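Local coordinates for protein Two-component system sensor histidine kinase (Bacteroides thetaiotaomicron, PDB 3OTT) that probably senses saccharides outside the cell through its propeller-bearing extracellular part, present here, and signals to kinase and DNA-binding parts beyond the membrane, at residues I312-I317 against G615-G620; T320-Q325 against A358-M363; F326-R331 against N373-I378. One frame throughout, in Å; residues are numbered along the deposited sequence.

All three contacts belong to the propeller that opens with strand 310-313. Contact 1 is buried near the centre of the chain and closes the ring, pairing this first strand with one from the last blade through backbone hydrogen bonds. Contacts 2 and 3 share the next blade: contact 2 ties the loop entering it to its outer edge at the surface, by a salt bridge and an indole, whereas the partly buried contact 3 sets its inner strand against that of the following blade mainly through apolar packing, with no hydrogen bond across. Asp617 of contact 1 bonds to Asn324 of contact 2, and Met363 of contact 2 to Asn373 of contact 3. The second subunit touches contacts 2 and 3.

Contact 1: I312-I317 against G615-G620; sequences IPISQI and GADGFG. With TBR (hexatantalum dodecabromide), chain D.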
loop_
_atom_site.group_PDB
_atom_site.type_symbol
_atom_site.label_atom_id
_atom_site.label_comp_id
_atom_site.label_asym_id
_atom_site.label_seq_id
_atom_site.Cartn_x
_atom_site.Cartn_y
_atom_site.Cartn_z
ATOM N N ILE B 312 12.559 7.522 6.829
ATOM C CA ILE B 312 11.493 7.728 5.885
ATOM C C ILE B 312 11.269 6.385 5.183
ATOM O O ILE B 312 12.210 5.873 4.577
ATOM C CB ILE B 312 11.941 8.791 4.870
ATOM C CG1 ILE B 312 12.276 10.091 5.625
ATOM C CG2 ILE B 312 10.927 8.933 3.796
ATOM C CD1 ILE B 312 11.556 11.339 5.204
ATOM N N PRO B 313 10.062 5.779 5.316
ATOM C CA PRO B 313 9.746 4.529 4.608
ATOM C C PRO B 313 9.411 4.869 3.182
ATOM O O PRO B 313 8.972 6.009 2.928
ATOM C CB PRO B 313 8.499 3.981 5.346
ATOM C CG PRO B 313 7.882 5.136 5.954
ATOM C CD PRO B 313 9.020 6.109 6.315
ATOM N N ILE B 314 9.624 3.931 2.267
ATOM C CA ILE B 314 9.480 4.221 0.830
ATOM C C ILE B 314 8.071 4.555 0.466
ATOM O O ILE B 314 7.873 5.282 -0.468
ATOM C CB ILE B 314 9.713 3.017 -0.180
ATOM C CG1 ILE B 314 10.390 1.837 0.406
ATOM C CG2 ILE B 314 10.485 3.460 -1.434
ATOM C CD1 ILE B 314 10.749 0.838 -0.737
ATOM N N SER B 315 7.106 3.934 1.134
ATOM C CA SER B 315 5.722 4.166 0.832
ATOM C C SER B 315 5.380 5.642 0.998
ATOM O O SER B 315 4.410 6.086 0.446
ATOM C CB SER B 315 4.780 3.317 1.712
ATOM O OG SER B 315 5.025 3.529 3.088
ATOM N N GLN B 316 6.171 6.370 1.778
ATOM C CA GLN B 316 5.950 7.799 1.962
ATOM C C GLN B 316 6.320 8.573 0.671
ATOM O O GLN B 316 5.886 9.685 0.484
ATOM C CB GLN B 316 6.712 8.339 3.203
ATOM C CG GLN B 316 6.368 9.821 3.583
ATOM C CD GLN B 316 7.195 10.360 4.738
ATOM O OE1 GLN B 316 7.339 9.718 5.784
ATOM N NE2 GLN B 316 7.737 11.543 4.561
ATOM N N ILE B 317 7.090 7.948 -0.216
ATOM C CA ILE B 317 7.537 8.545 -1.484
ATOM C C ILE B 317 6.690 8.573 -2.809
ATOM O O ILE B 317 6.203 9.642 -3.122
ATOM C CB ILE B 317 9.007 8.139 -1.779
ATOM C CG1 ILE B 317 9.934 8.603 -0.647
ATOM C CG2 ILE B 317 9.464 8.628 -3.134
ATOM C CD1 ILE B 317 9.934 10.145 -0.281
ATOM N N GLY B 615 18.655 2.060 3.130
ATOM C CA GLY B 615 18.593 0.779 3.797
ATOM C C GLY B 615 17.402 0.009 3.317
ATOM O O GLY B 615 17.077 0.067 2.146
ATOM N N ALA B 616 16.768 -0.744 4.227
ATOM C CA ALA B 616 15.698 -1.655 3.874
ATOM C C ALA B 616 14.374 -0.905 3.807
ATOM O O ALA B 616 13.915 -0.364 4.809
ATOM C CB ALA B 616 15.623 -2.789 4.907
ATOM N N ASP B 617 13.777 -0.847 2.622
ATOM C CA ASP B 617 12.431 -0.217 2.465
ATOM C C ASP B 617 12.357 1.245 2.961
ATOM O O ASP B 617 11.305 1.707 3.452
ATOM C CB ASP B 617 11.351 -1.108 3.126
ATOM C CG ASP B 617 11.396 -2.583 2.601
ATOM O OD1 ASP B 617 11.822 -2.839 1.446
ATOM O OD2 ASP B 617 11.038 -3.499 3.356
ATOM N N GLY B 618 13.457 2.001 2.819
ATOM C CA GLY B 618 13.432 3.379 3.296
ATOM C C GLY B 618 14.830 3.919 3.463
ATOM O O GLY B 618 15.807 3.247 3.116
ATOM N N PHE B 619 14.927 5.147 3.961
ATOM C CA PHE B 619 16.196 5.775 4.157
ATOM C C PHE B 619 16.135 6.724 5.347
ATOM O O PHE B 619 15.099 7.310 5.637
ATOM C CB PHE B 619 16.640 6.539 2.898
ATOM C CG PHE B 619 15.682 7.605 2.478
ATOM C CD1 PHE B 619 14.667 7.319 1.599
ATOM C CD2 PHE B 619 15.783 8.903 3.000
ATOM C CE1 PHE B 619 13.745 8.296 1.235
ATOM C CE2 PHE B 619 14.906 9.899 2.611
ATOM C CZ PHE B 619 13.879 9.600 1.734
ATOM N N GLY B 620 17.254 6.882 6.030
ATOM C CA GLY B 620 17.334 7.904 7.084
ATOM C C GLY B 620 17.842 9.219 6.521
ATOM O O GLY B 620 18.485 9.276 5.470
HETATM TA TA1 TBR D . 3.506 13.030 7.966
HETATM TA TA2 TBR D . 3.216 15.417 9.285
HETATM TA TA3 TBR D . 4.931 15.259 7.007
HETATM TA TA4 TBR D . 2.491 16.685 6.912
HETATM TA TA5 TBR D . 2.777 14.241 5.581
HETATM TA TA6 TBR D . 1.163 14.375 7.843
HETATM BR BR1 TBR D . 4.103 13.220 10.490
HETATM BR BR2 TBR D . 6.061 12.900 7.477
HETATM BR BR3 TBR D . 3.343 11.701 5.766
HETATM BR BR4 TBR D . 1.253 11.829 8.383
HETATM BR BR5 TBR D . 5.695 16.171 9.343
HETATM BR BR6 TBR D . 5.135 14.658 4.493
HETATM BR BR7 TBR D . 1.943 16.388 4.370
HETATM BR BR8 TBR D . -0.078 16.601 7.246
HETATM BR BR9 TBR D . 2.652 17.964 9.175
HETATM BR BRA TBR D . 4.779 17.738 6.167
HETATM BR BRB TBR D . 0.275 13.533 5.546
HETATM BR BRC TBR D . 0.935 14.971 10.374
#
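Ile312 lies over one face of the Phe619 ring, its CB above the plane and displaced toward the rim, 4.0 Å from the ring centroid in a CH-pi contact. The two side chains run side by side in the same direction, and Ile312 CG2 comes within 3.7 Å of Phe619 CZ. Phe619 CG sits between its own backbone N and carbonyl carbon (chi1 59°), a position that lays the ring alongside Ile312. Ile317 CG1 lies near the plane at the ring edge, and Phe339 makes an edge-to-face contact with the same ring.

The backbones of the two segments join as antiparallel strands. Ile312 N donates almost straight to Phe619 O at 2.8 Å (171° at the hydrogen), and Phe619 N returns a bond of 2.9 Å to Ile312 O. The pairing ends with Ile314 N bonded to Asp617 O at 3.0 Å, the donor standing 47° out of the carbonyl plane. Between the Ile312-Phe619 pair and that bond, Pro313 and Gly618 form the non-hydrogen-bonded pair, 4.1 Å between CA atoms; a CB on Gly618 would clash with Ile312 O, and its backbone angles by themselves call for glycine. The Asp617 carboxylate turns to the backbone N of Asn324.

Strand 310-313 thus supplies the outer strand of the blade formed by 601-623, the "velcro" closure by which a beta-propeller joins its two ends. Just past it, Gln316 NE2 lies 3.6 Å from bromine BR2 of the bound hexatantalum dodecabromide and bonds to Ala352 O. The backbone bonds make the join; the Ile312-Phe619 overlap adds apolar packing on one face, and Gly618 permits the close approach at Pro313.

Contact 2: T320-Q325 against A358-M363; sequences TGDGNQ and AIWYRM
Asp322 and Arg362 meet with carboxylate and guanidinium planes nearly perpendicular, 79° apart. Asp322 OD2 comes in at the guanidinium edge and takes NH2 of Arg362 at 2.7 Å, a salt bridge whose hydrogen bond is bent and weak (148° at the hydrogen). The Arg362 chain, bent at chi2 and chi3, carries its guanidinium face to face over the indole of Trp360, with CZ 3.9 Å above the middle of the ring system.

The indole points its six-membered ring at the loop 320-325. Asp322 CB touches Trp360 CH2 obliquely at 3.4 Å, while the carbonyl oxygens of Asp322 and Gly323 lie in the ring plane at the edge, Gly323 O 3.5 Å from Trp360 CZ2. This joins two ends of one four-stranded propeller blade: the loop leads into inner strand 326-331, and Trp360 belongs to outer strand 359-361.

The Asn324 and Trp360 side chains run antiparallel past one another, amide and indole planes only 6° apart, and Asn324 ND2 stands 3.9 Å from Trp360 CZ2. Asn324 OD1 accepts from Asn343 N and its ND2 gives to Gly344 O. Asn343, in the turn between the middle strands, also takes the Trp360 NE1 hydrogen on its carbonyl and donates from its side chain to Gly323 O.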
loop_
_atom_site.group_PDB
_atom_site.type_symbol
_atom_site.label_atom_id
_atom_site.label_comp_id
_atom_site.label_asym_id
_atom_site.label_seq_id
_atom_site.Cartn_x
_atom_site.Cartn_y
_atom_site.Cartn_z
ATOM N N THR B 320 2.944 3.303 -2.302
ATOM C CA THR B 320 2.804 1.861 -2.598
ATOM C C THR B 320 3.525 1.057 -1.535
ATOM O O THR B 320 4.412 1.571 -0.886
ATOM C CB THR B 320 3.518 1.510 -3.929
ATOM O OG1 THR B 320 3.035 2.369 -4.971
ATOM C CG2 THR B 320 3.287 0.055 -4.320
ATOM N N GLY B 321 3.157 -0.216 -1.374
ATOM C CA GLY B 321 3.827 -1.111 -0.413
ATOM C C GLY B 321 5.007 -1.909 -0.966
ATOM O O GLY B 321 5.511 -2.792 -0.279
ATOM N N ASP B 322 5.444 -1.643 -2.201
ATOM C CA ASP B 322 6.635 -2.338 -2.795
ATOM C C ASP B 322 7.930 -2.073 -2.026
ATOM O O ASP B 322 8.178 -0.965 -1.579
ATOM C CB ASP B 322 6.861 -1.916 -4.252
ATOM C CG ASP B 322 5.803 -2.483 -5.213
ATOM O OD1 ASP B 322 5.537 -3.695 -5.176
ATOM O OD2 ASP B 322 5.240 -1.725 -6.033
ATOM N N GLY B 323 8.764 -3.086 -1.906
ATOM C CA GLY B 323 10.004 -2.959 -1.213
ATOM C C GLY B 323 11.157 -2.553 -2.119
ATOM O O GLY B 323 11.028 -2.613 -3.321
ATOM N N ASN B 324 12.258 -2.095 -1.514
ATOM C CA ASN B 324 13.482 -1.906 -2.194
ATOM C C ASN B 324 14.551 -1.916 -1.174
ATOM O O ASN B 324 14.346 -1.379 -0.117
ATOM C CB ASN B 324 13.517 -0.561 -2.926
ATOM C CG ASN B 324 14.498 -0.565 -4.082
ATOM O OD1 ASN B 324 15.409 -1.371 -4.131
ATOM N ND2 ASN B 324 14.261 0.281 -5.053
ATOM N N GLN B 325 15.696 -2.520 -1.458
ATOM C CA GLN B 325 16.897 -2.316 -0.648
ATOM C C GLN B 325 17.846 -1.341 -1.387
ATOM O O GLN B 325 18.327 -1.633 -2.489
ATOM C CB GLN B 325 17.614 -3.641 -0.419
ATOM C CG GLN B 325 18.916 -3.500 0.432
ATOM C CD GLN B 325 18.599 -3.460 1.897
ATOM O OE1 GLN B 325 17.690 -4.152 2.353
ATOM N NE2 GLN B 325 19.345 -2.646 2.654
ATOM N N ALA B 358 6.738 10.551 -7.705
ATOM C CA ALA B 358 7.781 9.534 -7.829
ATOM C C ALA B 358 7.561 8.775 -9.117
ATOM O O ALA B 358 6.430 8.503 -9.511
ATOM C CB ALA B 358 7.715 8.599 -6.657
ATOM N N ILE B 359 8.643 8.440 -9.782
ATOM C CA ILE B 359 8.556 7.472 -10.866
ATOM C C ILE B 359 9.470 6.287 -10.533
ATOM O O ILE B 359 10.636 6.470 -10.167
ATOM C CB ILE B 359 8.971 8.107 -12.189
ATOM C CG1 ILE B 359 8.031 9.263 -12.512
ATOM C CG2 ILE B 359 8.957 7.098 -13.328
ATOM C CD1 ILE B 359 8.576 10.112 -13.646
ATOM N N TRP B 360 8.955 5.074 -10.694
ATOM C CA TRP B 360 9.667 3.918 -10.238
ATOM C C TRP B 360 9.910 3.028 -11.445
ATOM O O TRP B 360 8.938 2.430 -11.965
ATOM C CB TRP B 360 8.854 3.165 -9.187
ATOM C CG TRP B 360 9.654 2.114 -8.436
ATOM C CD1 TRP B 360 10.788 1.467 -8.857
ATOM C CD2 TRP B 360 9.362 1.619 -7.125
ATOM N NE1 TRP B 360 11.223 0.606 -7.877
ATOM C CE2 TRP B 360 10.370 0.693 -6.797
ATOM C CE3 TRP B 360 8.334 1.893 -6.180
ATOM C CZ2 TRP B 360 10.388 0.016 -5.580
ATOM C CZ3 TRP B 360 8.342 1.222 -4.968
ATOM C CH2 TRP B 360 9.369 0.293 -4.669
ATOM N N TYR B 361 11.187 2.979 -11.875
ATOM C CA TYR B 361 11.630 2.228 -13.056
ATOM C C TYR B 361 11.978 0.805 -12.648
ATOM O O TYR B 361 12.786 0.586 -11.694
ATOM C CB TYR B 361 12.860 2.863 -13.694
ATOM C CG TYR B 361 12.562 4.185 -14.307
ATOM C CD1 TYR B 361 12.622 5.378 -13.531
ATOM C CD2 TYR B 361 12.179 4.285 -15.651
ATOM C CE1 TYR B 361 12.287 6.638 -14.091
ATOM C CE2 TYR B 361 11.856 5.566 -16.233
ATOM C CZ TYR B 361 11.909 6.722 -15.413
ATOM O OH TYR B 361 11.593 7.954 -15.909
ATOM N N ARG B 362 11.314 -0.161 -13.283
ATOM C CA ARG B 362 11.714 -1.548 -13.046
ATOM C C ARG B 362 11.394 -2.461 -14.150
ATOM O O ARG B 362 10.621 -2.096 -15.058
ATOM C CB ARG B 362 11.189 -2.129 -11.757
ATOM C CG ARG B 362 9.800 -2.230 -11.689
ATOM C CD ARG B 362 9.370 -1.200 -10.687
ATOM N NE ARG B 362 8.930 -1.734 -9.401
ATOM C CZ ARG B 362 7.715 -1.467 -8.921
ATOM N NH1 ARG B 362 6.887 -0.709 -9.646
ATOM N NH2 ARG B 362 7.324 -1.931 -7.744
ATOM N N MET B 363 12.008 -3.631 -14.076
ATOM C CA MET B 363 11.773 -4.634 -15.047
ATOM C C MET B 363 10.347 -5.105 -14.886
ATOM O O MET B 363 9.914 -5.458 -13.795
ATOM C CB MET B 363 12.805 -5.778 -14.907
ATOM C CG MET B 363 12.375 -7.113 -15.491
ATOM S SD MET B 363 12.571 -7.239 -17.274
ATOM C CE MET B 363 11.091 -6.512 -17.970
#

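Contact 3: F326-R331 against N373-I378; sequences FYSLFR and NRIRHI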
loop_
_atom_site.group_PDB
_atom_site.type_symbol
_atom_site.label_atom_id
_atom_site.label_comp_id
_atom_site.label_asym_id
_atom_site.label_seq_id
_atom_site.Cartn_x
_atom_site.Cartn_y
_atom_site.Cartn_z
ATOM N N PHE B 326 18.143 -0.208 -0.766
ATOM C CA PHE B 326 18.844 0.872 -1.457
ATOM C C PHE B 326 20.336 0.730 -1.445
ATOM O O PHE B 326 20.933 0.643 -0.348
ATOM C CB PHE B 326 18.427 2.250 -0.884
ATOM C CG PHE B 326 16.980 2.598 -1.139
ATOM C CD1 PHE B 326 16.091 2.673 -0.099
ATOM C CD2 PHE B 326 16.521 2.850 -2.427
ATOM C CE1 PHE B 326 14.762 2.990 -0.344
ATOM C CE2 PHE B 326 15.180 3.155 -2.683
ATOM C CZ PHE B 326 14.318 3.230 -1.653
ATOM N N TYR B 327 20.930 0.654 -2.651
ATOM C CA TYR B 327 22.375 0.521 -2.828
ATOM C C TYR B 327 23.066 1.753 -3.453
ATOM O O TYR B 327 24.285 1.923 -3.328
ATOM C CB TYR B 327 22.767 -0.775 -3.584
ATOM C CG TYR B 327 22.378 -2.052 -2.823
ATOM C CD1 TYR B 327 23.021 -2.416 -1.615
ATOM C CD2 TYR B 327 21.381 -2.882 -3.293
ATOM C CE1 TYR B 327 22.676 -3.612 -0.917
ATOM C CE2 TYR B 327 21.007 -4.065 -2.592
ATOM C CZ TYR B 327 21.682 -4.427 -1.430
ATOM O OH TYR B 327 21.294 -5.588 -0.768
ATOM N N SER B 328 22.288 2.593 -4.108
ATOM C CA SER B 328 22.794 3.820 -4.737
ATOM C C SER B 328 21.782 4.924 -4.526
ATOM O O SER B 328 20.587 4.789 -4.857
ATOM C CB SER B 328 23.003 3.655 -6.223
ATOM O OG SER B 328 23.774 2.515 -6.480
ATOM N N LEU B 329 22.290 5.993 -3.924
ATOM C CA LEU B 329 21.570 7.235 -3.752
ATOM C C LEU B 329 22.379 8.288 -4.506
ATOM O O LEU B 329 23.637 8.258 -4.532
ATOM C CB LEU B 329 21.495 7.574 -2.284
ATOM C CG LEU B 329 21.068 6.421 -1.362
ATOM C CD1 LEU B 329 21.291 6.816 0.083
ATOM C CD2 LEU B 329 19.603 5.994 -1.588
ATOM N N PHE B 330 21.645 9.161 -5.197
ATOM C CA PHE B 330 22.213 10.191 -6.016
ATOM C C PHE B 330 21.190 11.288 -6.215
ATOM O O PHE B 330 20.002 11.042 -6.314
ATOM C CB PHE B 330 22.662 9.615 -7.359
ATOM C CG PHE B 330 23.538 10.557 -8.156
ATOM C CD1 PHE B 330 24.903 10.679 -7.863
ATOM C CD2 PHE B 330 22.986 11.334 -9.215
ATOM C CE1 PHE B 330 25.725 11.579 -8.621
ATOM C CE2 PHE B 330 23.773 12.232 -9.957
ATOM C CZ PHE B 330 25.136 12.372 -9.655
ATOM N N ARG B 331 21.640 12.514 -6.226
ATOM C CA ARG B 331 20.779 13.640 -6.591
ATOM C C ARG B 331 21.461 14.349 -7.785
ATOM O O ARG B 331 22.632 14.712 -7.710
ATOM C CB ARG B 331 20.643 14.607 -5.402
ATOM C CG ARG B 331 19.491 15.578 -5.546
ATOM C CD ARG B 331 19.624 16.759 -4.678
ATOM N NE ARG B 331 18.393 17.525 -4.697
ATOM C CZ ARG B 331 18.293 18.746 -4.162
ATOM N NH1 ARG B 331 19.369 19.279 -3.606
ATOM N NH2 ARG B 331 17.146 19.427 -4.184
ATOM N N ASN B 373 16.371 -5.038 -12.653
ATOM C CA ASN B 373 16.062 -4.358 -11.404
ATOM C C ASN B 373 17.264 -3.986 -10.522
ATOM O O ASN B 373 17.191 -3.027 -9.714
ATOM C CB ASN B 373 15.081 -5.221 -10.598
ATOM C CG ASN B 373 13.667 -5.077 -11.106
ATOM O OD1 ASN B 373 13.352 -4.122 -11.801
ATOM N ND2 ASN B 373 12.833 -6.012 -10.790
ATOM N N ARG B 374 18.338 -4.738 -10.643
ATOM C CA ARG B 374 19.442 -4.604 -9.710
ATOM C C ARG B 374 20.371 -3.459 -10.165
ATOM O O ARG B 374 21.076 -3.568 -11.153
ATOM C CB ARG B 374 20.170 -5.947 -9.551
ATOM C CG ARG B 374 21.214 -6.013 -8.445
ATOM C CD ARG B 374 21.495 -7.466 -7.940
ATOM N NE ARG B 374 20.346 -8.126 -7.341
ATOM C CZ ARG B 374 19.945 -7.989 -6.077
ATOM N NH1 ARG B 374 20.616 -7.214 -5.179
ATOM N NH2 ARG B 374 18.872 -8.650 -5.690
ATOM N N ILE B 375 20.295 -2.346 -9.453
ATOM C CA ILE B 375 21.011 -1.127 -9.755
ATOM C C ILE B 375 22.285 -1.223 -8.944
ATOM O O ILE B 375 22.244 -1.619 -7.748
ATOM C CB ILE B 375 20.232 0.102 -9.212
ATOM C CG1 ILE B 375 18.766 0.118 -9.724
ATOM C CG2 ILE B 375 20.975 1.387 -9.612
ATOM C CD1 ILE B 375 18.672 -0.056 -11.181
ATOM N N ARG B 376 23.410 -0.891 -9.569
ATOM C CA ARG B 376 24.719 -0.989 -8.902
ATOM C C ARG B 376 25.444 0.372 -8.826
ATOM O O ARG B 376 26.290 0.569 -7.984
ATOM C CB ARG B 376 25.584 -2.085 -9.545
ATOM C CG ARG B 376 24.812 -3.350 -9.921
ATOM C CD ARG B 376 25.600 -4.603 -10.078
ATOM N NE ARG B 376 25.963 -5.007 -8.782
ATOM C CZ ARG B 376 25.678 -6.142 -8.142
ATOM N NH1 ARG B 376 24.992 -7.179 -8.663
ATOM N NH2 ARG B 376 26.162 -6.193 -6.918
ATOM N N HIS B 377 25.046 1.334 -9.642
ATOM C CA HIS B 377 25.694 2.627 -9.610
ATOM C C HIS B 377 24.930 3.640 -10.429
ATOM O O HIS B 377 24.353 3.295 -11.468
ATOM C CB HIS B 377 27.160 2.584 -10.049
ATOM C CG HIS B 377 27.953 3.772 -9.594
ATOM N ND1 HIS B 377 28.745 4.518 -10.447
ATOM C CD2 HIS B 377 28.034 4.376 -8.384
ATOM C CE1 HIS B 377 29.314 5.502 -9.765
ATOM N NE2 HIS B 377 28.902 5.428 -8.507
ATOM N N ILE B 378 24.860 4.855 -9.888
ATOM C CA ILE B 378 24.246 5.989 -10.550
ATOM C C ILE B 378 25.313 7.108 -10.699
ATOM O O ILE B 378 26.005 7.457 -9.727
ATOM C CB ILE B 378 23.016 6.498 -9.752
ATOM C CG1 ILE B 378 22.117 5.323 -9.384
ATOM C CG2 ILE B 378 22.235 7.581 -10.574
ATOM C CD1 ILE B 378 21.013 5.677 -8.275
#
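Ser328 and Phe330 pack against Ile378 in an apolar contact between the inner strands of two successive propeller blades, 326-331 and 375-380. The axes of 326-331 and 375-378 lie 18° apart, nearly parallel, and 6.1 Å at closest approach, with no hydrogen bond between the segments. Each is instead bonded into its own blade, and each carries a classic beta bulge there: Tyr327 and Ser328 opposite Gly340, Arg376 and His377 opposite Ala389.

Ile378 fills the space between the blades with both branches. CG1 stands beside the backbone N (chi1 -48°), and the CD1 it carries reaches Ser328 CB at 3.5 Å; CG2, anti to that N, meets Phe330 CB at 3.8 Å. The Phe330 and Ile378 side chains approach at a slant, and Leu345, Leu386 and Ile388 also touch Ile378. An alanine here would probably open a gap between the blades, with Ser328 CB and the root of the Phe330 ring losing the two branches that pack on them.

Near the subunit interface Arg374 and Tyr327 only pack loosely, Arg374 NH1 4.1 Å from Tyr327 CE2. Arg374 NH1 bonds to Gln129 of the second subunit and NH2 makes salt bridges with Asp72 and Asp113 of that subunit; Tyr327 OH bonds to Gln127 of the second subunit. Across this contact the blades meet by apolar packing, whereas the charged end of Arg374 finds polar partners in the second subunit.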